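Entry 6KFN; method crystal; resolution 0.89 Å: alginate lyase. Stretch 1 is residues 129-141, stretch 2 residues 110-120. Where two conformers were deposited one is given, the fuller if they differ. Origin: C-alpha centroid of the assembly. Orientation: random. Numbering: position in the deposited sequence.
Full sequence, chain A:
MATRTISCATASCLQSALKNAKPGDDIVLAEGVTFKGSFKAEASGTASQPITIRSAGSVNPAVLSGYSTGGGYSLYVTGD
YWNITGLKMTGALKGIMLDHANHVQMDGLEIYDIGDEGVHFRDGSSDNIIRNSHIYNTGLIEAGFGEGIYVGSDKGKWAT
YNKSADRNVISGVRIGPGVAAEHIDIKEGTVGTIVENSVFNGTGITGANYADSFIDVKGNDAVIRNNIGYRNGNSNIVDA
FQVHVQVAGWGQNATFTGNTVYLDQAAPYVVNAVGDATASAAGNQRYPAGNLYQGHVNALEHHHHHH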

ATOM      1  N   ILE A 129       1.555   7.733   5.777  1.00  4.71           N
ATOM      2  CA  ILE A 129       1.804   8.003   4.365  1.00  5.09           C
ATOM      3  C   ILE A 129       2.853   7.036   3.846  1.00  4.83           C
ATOM      4  O   ILE A 129       3.836   6.766   4.522  1.00  5.48           O
ATOM      5  CB  ILE A 129       2.196   9.466   4.106  1.00  6.13           C
ATOM      6  CG1 ILE A 129       2.330   9.757   2.600  1.00  6.63           C
ATOM      7  CG2 ILE A 129       3.410   9.885   4.881  1.00  7.47           C
ATOM      8  CD1 ILE A 129       2.254  11.208   2.263  1.00 10.73           C
ATOM      9  N   ILE A 130       2.637   6.557   2.638  1.00  4.77           N
ATOM     10  CA  ILE A 130       3.677   5.946   1.833  1.00  4.89           C
ATOM     11  C   ILE A 130       3.815   6.775   0.570  1.00  4.61           C
ATOM     12  O   ILE A 130       2.838   7.013  -0.146  1.00  5.03           O
ATOM     13  CB  ILE A 130       3.455   4.446   1.568  1.00  5.17           C
ATOM     14  CG1 ILE A 130       4.627   3.893   0.753  1.00  5.92           C
ATOM     15  CG2 ILE A 130       2.112   4.130   0.935  1.00  5.67           C
ATOM     16  CD1 ILE A 130       4.722   2.385   0.727  1.00  7.22           C
ATOM     17  N   ARG A 131       5.050   7.230   0.307  1.00  5.28           N
ATOM     18  CA  ARG A 131       5.310   8.100  -0.809  1.00  5.26           C
ATOM     19  C   ARG A 131       6.588   7.681  -1.518  1.00  4.91           C
ATOM     20  O   ARG A 131       7.492   7.077  -0.930  1.00  5.13           O
ATOM     21  CB  ARG A 131       5.360   9.555  -0.387  1.00  6.37           C
ATOM     22  CG  ARG A 131       6.476   9.920   0.522  1.00  9.64           C
ATOM     23  CD  ARG A 131       6.724  11.418   0.472  1.00 39.13           C
ATOM     24  NE  ARG A 131       5.910  12.097   1.442  1.00 51.99           N
ATOM     25  CZ  ARG A 131       6.251  12.202   2.713  1.00 36.74           C
ATOM     26  NH1 ARG A 131       7.355  11.654   3.140  1.00 33.32           N
ATOM     27  NH2 ARG A 131       5.463  12.825   3.548  1.00 29.37           N
ATOM     28  N   ASN A 132       6.669   8.030  -2.794  1.00  5.46           N
ATOM     29  CA  ASN A 132       7.927   7.942  -3.544  1.00  6.18           C
ATOM     30  C   ASN A 132       8.542   6.541  -3.413  1.00  5.51           C
ATOM     31  O   ASN A 132       9.720   6.385  -3.121  1.00  6.58           O
ATOM     32  CB  ASN A 132       8.930   8.997  -3.077  1.00  7.59           C
ATOM     33  CG  ASN A 132       8.377  10.381  -3.125  1.00 18.82           C
ATOM     34  OD1 ASN A 132       7.599  10.711  -4.021  1.00 15.94           O
ATOM     35  ND2 ASN A 132       8.768  11.217  -2.161  1.00 48.31           N
ATOM     36  N   SER A 133       7.709   5.522  -3.630  1.00  5.37           N
ATOM     37  CA  SER A 133       8.089   4.140  -3.408  1.00  5.10           C
ATOM     38  C   SER A 133       7.621   3.294  -4.588  1.00  5.34           C
ATOM     39  O   SER A 133       6.759   3.707  -5.341  1.00  6.86           O
ATOM     40  CB  SER A 133       7.459   3.611  -2.096  1.00  5.52           C
ATOM     41  OG  SER A 133       7.996   4.295  -0.957  1.00  5.46           O
ATOM     42  N   HIS A 134       8.183   2.088  -4.702  1.00  5.12           N
ATOM     43  CA  HIS A 134       7.831   1.135  -5.756  1.00  5.12           C
ATOM     44  C   HIS A 134       7.543  -0.198  -5.108  1.00  4.93           C
ATOM     45  O   HIS A 134       8.403  -0.738  -4.399  1.00  5.88           O
ATOM     46  CB  HIS A 134       8.976   1.011  -6.758  1.00  5.93           C
ATOM     47  CG  HIS A 134       8.667   0.142  -7.956  1.00  6.20           C
ATOM     48  ND1 HIS A 134       9.667  -0.329  -8.773  1.00  8.04           N
ATOM     49  CD2 HIS A 134       7.513  -0.322  -8.470  1.00  6.32           C
ATOM     50  CE1 HIS A 134       9.120  -1.032  -9.753  1.00  8.35           C
ATOM     51  NE2 HIS A 134       7.813  -1.053  -9.587  1.00  7.37           N
ATOM     52  N   ILE A 135       6.346  -0.749  -5.376  1.00  4.67           N
ATOM     53  CA  ILE A 135       5.930  -2.043  -4.902  1.00  4.66           C
ATOM     54  C   ILE A 135       5.690  -2.916  -6.130  1.00  4.78           C
ATOM     55  O   ILE A 135       4.941  -2.515  -7.027  1.00  5.16           O
ATOM     56  CB  ILE A 135       4.635  -1.955  -4.062  1.00  4.94           C
ATOM     57  CG1 ILE A 135       4.836  -1.040  -2.852  1.00  5.53           C
ATOM     58  CG2 ILE A 135       4.154  -3.326  -3.666  1.00  5.51           C
ATOM     59  CD1 ILE A 135       3.547  -0.605  -2.186  1.00  6.54           C
ATOM     60  N   TYR A 136       6.316  -4.096  -6.177  1.00  4.54           N
ATOM     61  CA  TYR A 136       6.162  -4.975  -7.329  1.00  4.90           C
ATOM     62  C   TYR A 136       6.362  -6.410  -6.871  1.00  4.95           C
ATOM     63  O   TYR A 136       6.863  -6.671  -5.779  1.00  5.65           O
ATOM     64  CB  TYR A 136       7.113  -4.545  -8.483  1.00  5.08           C
ATOM     65  CG  TYR A 136       8.587  -4.600  -8.180  1.00  5.57           C
ATOM     66  CD1 TYR A 136       9.227  -3.549  -7.529  1.00  6.17           C
ATOM     67  CD2 TYR A 136       9.361  -5.664  -8.608  1.00  6.51           C
ATOM     68  CE1 TYR A 136      10.595  -3.578  -7.291  1.00  7.05           C
ATOM     69  CE2 TYR A 136      10.719  -5.704  -8.379  1.00  7.25           C
ATOM     70  CZ  TYR A 136      11.350  -4.666  -7.730  1.00  7.20           C
ATOM     71  OH  TYR A 136      12.702  -4.725  -7.525  1.00  8.52           O
ATOM     72  N   ASN A 137       5.957  -7.370  -7.713  1.00  4.93           N
ATOM     73  CA  ASN A 137       6.194  -8.792  -7.433  1.00  5.17           C
ATOM     74  C   ASN A 137       5.651  -9.199  -6.057  1.00  5.18           C
ATOM     75  O   ASN A 137       6.386  -9.610  -5.156  1.00  5.99           O
ATOM     76  CB  ASN A 137       7.678  -9.156  -7.556  1.00  6.26           C
ATOM     77  CG  ASN A 137       8.149  -9.114  -8.946  1.00  7.77           C
ATOM     78  OD1 ASN A 137       7.420  -8.830  -9.872  1.00 11.32           O
ATOM     79  ND2 ASN A 137       9.465  -9.326  -9.102  1.00  9.14           N
ATOM     80  N   THR A 138       4.323  -9.113  -5.941  1.00  4.70           N
ATOM     81  CA  THR A 138       3.585  -9.545  -4.746  1.00  5.00           C
ATOM     82  C   THR A 138       2.685 -10.709  -5.105  1.00  5.63           C
ATOM     83  O   THR A 138       2.445 -10.994  -6.280  1.00  8.59           O
ATOM     84  CB  THR A 138       2.753  -8.397  -4.170  1.00  5.20           C
ATOM     85  OG1 THR A 138       1.839  -7.960  -5.170  1.00  6.61           O
ATOM     86  CG2 THR A 138       3.606  -7.204  -3.757  1.00  5.72           C
ATOM     87  N   GLY A 139       2.146 -11.397  -4.100  1.00  5.27           N
ATOM     88  CA  GLY A 139       1.318 -12.545  -4.364  1.00  6.00           C
ATOM     89  C   GLY A 139       2.058 -13.750  -4.880  1.00  6.16           C
ATOM     90  O   GLY A 139       1.440 -14.615  -5.534  1.00  7.92           O
ATOM     91  N   LEU A 140       3.343 -13.893  -4.531  1.00  6.45           N
ATOM     92  CA  LEU A 140       4.131 -15.047  -4.965  0.61  5.98           C
ATOM     93  C   LEU A 140       3.673 -16.346  -4.317  1.00  7.35           C
ATOM     94  O   LEU A 140       3.940 -17.427  -4.870  1.00 10.24           O
ATOM     95  CB  LEU A 140       5.613 -14.811  -4.722  0.61 10.43           C
ATOM     96  CG  LEU A 140       6.241 -13.619  -5.450  0.61 16.81           C
ATOM     97  CD1 LEU A 140       7.735 -13.730  -5.223  0.61 15.06           C
ATOM     98  CD2 LEU A 140       5.861 -13.594  -6.918  0.61 27.74           C
ATOM     99  N   ILE A 141       3.019 -16.277  -3.171  1.00  6.87           N
ATOM    100  CA  ILE A 141       2.518 -17.444  -2.461  1.00  7.62           C
ATOM    101  C   ILE A 141       1.020 -17.589  -2.643  1.00  7.48           C
ATOM    102  O   ILE A 141       0.519 -18.672  -2.920  1.00  9.71           O
ATOM    103  CB  ILE A 141       2.930 -17.372  -0.973  1.00  8.38           C
ATOM    104  CG1 ILE A 141       4.463 -17.503  -0.834  1.00  9.40           C
ATOM    105  CG2 ILE A 141       2.137 -18.443  -0.148  1.00 11.16           C
ATOM    106  CD1 ILE A 141       4.985 -18.853  -1.071  1.00 13.60           C
TER
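Stretch 2, residues 110-120: EIYDIGDEGVH

Stretch 2 lies alongside stretch 1 as the neighbouring rung of a parallel sheet. Its first strand, around residues 110-112, runs in the same N-to-C direction as the strand around 134-136, with 7° between the axes and a closest approach of 4.8 Å. The register is a constant offset of 24 residues: Glu110 lies beside His134, Ile111 beside Ile135 and Tyr112 beside Tyr136, and the match continues through Asp113 with Asn137 and Ile114 with Thr138. Ile111 fastens the strands from both of its backbone polar atoms, its N donating to His134 O (2.9 Å) and its O accepting from Tyr136 N (3.0 Å), so that it bridges the two residues flanking its partner.

Side chains alternate between the faces of this sheet. Ile111 and Ile135 share one face, and both adopt the m, t rotamer, so the two branched side chains repeat one another's outline, with Ile135 CG1 4.2 Å from Ile111 CB. Beyond them stretch 2 turns a corner at Asp113 and comes back beneath this face. Val119 there points toward stretch 1, and its CG2 packs against two neighbouring isoleucine tips, 3.9 Å from Ile135 CD1 and 4.0 Å from Ile130 CD1. Gly118 leaves the hollow that Ile135 CG2 fills: a CB on this residue would lie 2.9 Å from that methyl, a clash, whereas the CA itself is 4.4 Å from Ile135 CG2.

On the face carrying Glu110, His134 and the two tyrosines, shape is set by the aromatic rings. Tyr112 and Tyr136 both have chi1 near +60° (p), and their planes are only 12° from parallel, but the rings are slid apart, with centroids 5.3 Å from one another, and barely overlap. The slide brings Tyr112 CB over the face of the Tyr136 ring, 3.5 Å from the centroid of that ring, in a CH-pi contact. The same ring reaches Glu110 at its edge, where Tyr136 OH donates a short hydrogen bond of 2.6 Å to Glu110 OE2. The extended glutamate thus meets the far end of the tyrosine although their backbones are two residues out of step.

At the corner, Asp113 and Asn137 have similar positive phi and psi values, so the two chains bend together. Asn137 ND2 donates to Asp113 OD1 (3.1 Å), while Asn137 O accepts from Ile114 N (3.0 Å) and, more weakly, from Asp113 N (2.8 Å). Leu140 covers this bend from the side, its CD1 3.7 Å from Asp113 CA.

Past the corner the strict pairing gives way, and the turn of stretch 1 folds round the loop of stretch 2. Gly139 N donates to Asp116 O (3.0 Å), Leu140 N to Ile114 O (3.1 Å) and Ile141 N to Gly115 O (2.8 Å). Gly115 gives Ile141 its seat, since a CB there would come within a tight 3.0 Å of Ile141 CG1. Thr138 fits close by, with its CB 3.4 Å from Asp116 O.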

ATOM      1  N   GLU A 110      11.471   0.317  -1.729  1.00  5.24           N
ATOM      2  CA  GLU A 110      11.329  -0.638  -2.822  1.00  5.53           C
ATOM      3  C   GLU A 110      10.946  -1.969  -2.189  1.00  5.48           C
ATOM      4  O   GLU A 110      11.761  -2.543  -1.463  1.00  6.60           O
ATOM      5  CB  GLU A 110      12.634  -0.715  -3.620  1.00  7.07           C
ATOM      6  CG  GLU A 110      12.559  -1.602  -4.831  1.00  9.41           C
ATOM      7  CD  GLU A 110      13.867  -1.756  -5.600  1.00 10.16           C
ATOM      8  OE1 GLU A 110      14.806  -0.998  -5.363  1.00 13.56           O
ATOM      9  OE2 GLU A 110      13.925  -2.681  -6.433  1.00 12.09           O
ATOM     10  N   ILE A 111       9.706  -2.422  -2.438  1.00  5.20           N
ATOM     11  CA  ILE A 111       9.122  -3.553  -1.730  1.00  5.35           C
ATOM     12  C   ILE A 111       8.752  -4.589  -2.788  1.00  5.09           C
ATOM     13  O   ILE A 111       7.978  -4.272  -3.700  1.00  6.13           O
ATOM     14  CB  ILE A 111       7.890  -3.125  -0.923  1.00  5.71           C
ATOM     15  CG1 ILE A 111       8.274  -2.017   0.061  1.00  6.69           C
ATOM     16  CG2 ILE A 111       7.247  -4.322  -0.248  1.00  6.63           C
ATOM     17  CD1 ILE A 111       7.108  -1.397   0.767  1.00  8.89           C
ATOM     18  N   TYR A 112       9.320  -5.793  -2.691  1.00  5.30           N
ATOM     19  CA  TYR A 112       9.195  -6.726  -3.805  1.00  5.80           C
ATOM     20  C   TYR A 112       9.472  -8.142  -3.353  1.00  5.31           C
ATOM     21  O   TYR A 112      10.149  -8.400  -2.354  1.00  5.85           O
ATOM     22  CB  TYR A 112      10.193  -6.342  -4.943  1.00  7.06           C
ATOM     23  CG  TYR A 112      11.642  -6.343  -4.479  1.00  7.69           C
ATOM     24  CD1 TYR A 112      12.164  -5.235  -3.815  1.00  8.94           C
ATOM     25  CD2 TYR A 112      12.469  -7.446  -4.613  1.00 14.45           C
ATOM     26  CE1 TYR A 112      13.426  -5.200  -3.315  1.00 15.37           C
ATOM     27  CE2 TYR A 112      13.804  -7.417  -4.084  1.00 19.08           C
ATOM     28  CZ  TYR A 112      14.240  -6.269  -3.429  1.00 17.84           C
ATOM     29  OH  TYR A 112      15.513  -6.123  -2.871  1.00 22.72           O
ATOM     30  N   ASP A 113       8.971  -9.078  -4.166  1.00  5.46           N
ATOM     31  CA  ASP A 113       9.132 -10.514  -3.943  1.00  5.73           C
ATOM     32  C   ASP A 113       8.550 -10.909  -2.580  1.00  5.78           C
ATOM     33  O   ASP A 113       9.208 -11.404  -1.668  1.00  6.84           O
ATOM     34  CB  ASP A 113      10.558 -11.011  -4.141  1.00  6.89           C
ATOM     35  CG  ASP A 113      11.041 -10.882  -5.570  1.00  7.54           C
ATOM     36  OD1 ASP A 113      10.236 -10.806  -6.506  1.00  8.19           O
ATOM     37  OD2 ASP A 113      12.298 -10.859  -5.721  1.00 11.48           O
ATOM     38  N   ILE A 114       7.234 -10.674  -2.485  1.00  5.64           N
ATOM     39  CA  ILE A 114       6.434 -10.822  -1.279  1.00  5.40           C
ATOM     40  C   ILE A 114       5.401 -11.923  -1.517  1.00  5.35           C
ATOM     41  O   ILE A 114       4.778 -11.993  -2.583  1.00  5.54           O
ATOM     42  CB  ILE A 114       5.733  -9.475  -0.946  1.00  5.50           C
ATOM     43  CG1 ILE A 114       6.751  -8.342  -0.762  1.00  6.97           C
ATOM     44  CG2 ILE A 114       4.850  -9.610   0.260  1.00  5.42           C
ATOM     45  CD1 ILE A 114       7.780  -8.561   0.324  1.00  7.58           C
ATOM     46  N   GLY A 115       5.202 -12.780  -0.516  1.00  5.61           N
ATOM     47  CA  GLY A 115       4.276 -13.897  -0.685  1.00  5.99           C
ATOM     48  C   GLY A 115       2.817 -13.479  -0.866  1.00  5.55           C
ATOM     49  O   GLY A 115       2.116 -14.009  -1.740  1.00  5.83           O
ATOM     50  N   ASP A 116       2.342 -12.568  -0.011  1.00  5.48           N
ATOM     51  CA  ASP A 116       1.002 -12.009  -0.046  1.00  5.39           C
ATOM     52  C   ASP A 116       1.133 -10.519  -0.374  1.00  5.15           C
ATOM     53  O   ASP A 116       1.649 -10.188  -1.446  1.00  5.29           O
ATOM     54  CB  ASP A 116       0.255 -12.302   1.268  1.00  5.88           C
ATOM     55  CG  ASP A 116      -0.076 -13.776   1.485  1.00  7.76           C
ATOM     56  OD1 ASP A 116       0.106 -14.638   0.616  1.00  7.98           O
ATOM     57  OD2 ASP A 116      -0.586 -14.031   2.624  1.00 10.24           O
ATOM     58  N   GLU A 117       0.691  -9.629   0.533  1.00  4.95           N
ATOM     59  CA  GLU A 117       0.527  -8.215   0.201  1.00  5.03           C
ATOM     60  C   GLU A 117       1.760  -7.389   0.575  1.00  4.82           C
ATOM     61  O   GLU A 117       2.448  -7.627   1.568  1.00  5.27           O
ATOM     62  CB  GLU A 117      -0.757  -7.640   0.809  1.00  5.57           C
ATOM     63  CG  GLU A 117      -0.807  -7.434   2.322  1.00  5.99           C
ATOM     64  CD  GLU A 117      -1.207  -8.634   3.181  1.00  6.52           C
ATOM     65  OE1 GLU A 117      -1.097  -9.793   2.719  1.00  7.73           O
ATOM     66  OE2 GLU A 117      -1.595  -8.433   4.374  1.00  7.66           O
ATOM     67  N   GLY A 118       2.005  -6.352  -0.221  1.00  4.73           N
ATOM     68  CA  GLY A 118       3.181  -5.525  -0.036  1.00  4.75           C
ATOM     69  C   GLY A 118       3.162  -4.712   1.246  1.00  4.41           C
ATOM     70  O   GLY A 118       4.100  -4.788   2.047  1.00  5.19           O
ATOM     71  N   VAL A 119       2.134  -3.886   1.396  1.00  4.36           N
ATOM     72  CA  VAL A 119       1.970  -2.991   2.542  1.00  4.60           C
ATOM     73  C   VAL A 119       0.550  -3.147   3.041  1.00  5.05           C
ATOM     74  O   VAL A 119      -0.386  -3.109   2.237  1.00  6.69           O
ATOM     75  CB  VAL A 119       2.255  -1.529   2.165  1.00  5.69           C
ATOM     76  CG1 VAL A 119       1.995  -0.561   3.337  1.00  7.66           C
ATOM     77  CG2 VAL A 119       3.699  -1.392   1.675  1.00  6.99           C
ATOM     78  N   HIS A 120       0.365  -3.264   4.351  1.00  5.23           N
ATOM     79  CA  HIS A 120      -0.966  -3.413   4.921  1.00  5.11           C
ATOM     80  C   HIS A 120      -1.111  -2.491   6.125  1.00  5.03           C
ATOM     81  O   HIS A 120      -0.367  -2.604   7.097  1.00  6.25           O
ATOM     82  CB  HIS A 120      -1.191  -4.850   5.321  1.00  5.75           C
ATOM     83  CG  HIS A 120      -2.611  -5.219   5.660  1.00  5.45           C
ATOM     84  ND1 HIS A 120      -3.042  -6.494   5.496  1.00  6.25           N
ATOM     85  CD2 HIS A 120      -3.698  -4.512   6.074  1.00  5.60           C
ATOM     86  CE1 HIS A 120      -4.311  -6.593   5.864  1.00  7.69           C
ATOM     87  NE2 HIS A 120      -4.716  -5.409   6.257  1.00  5.81           N
TER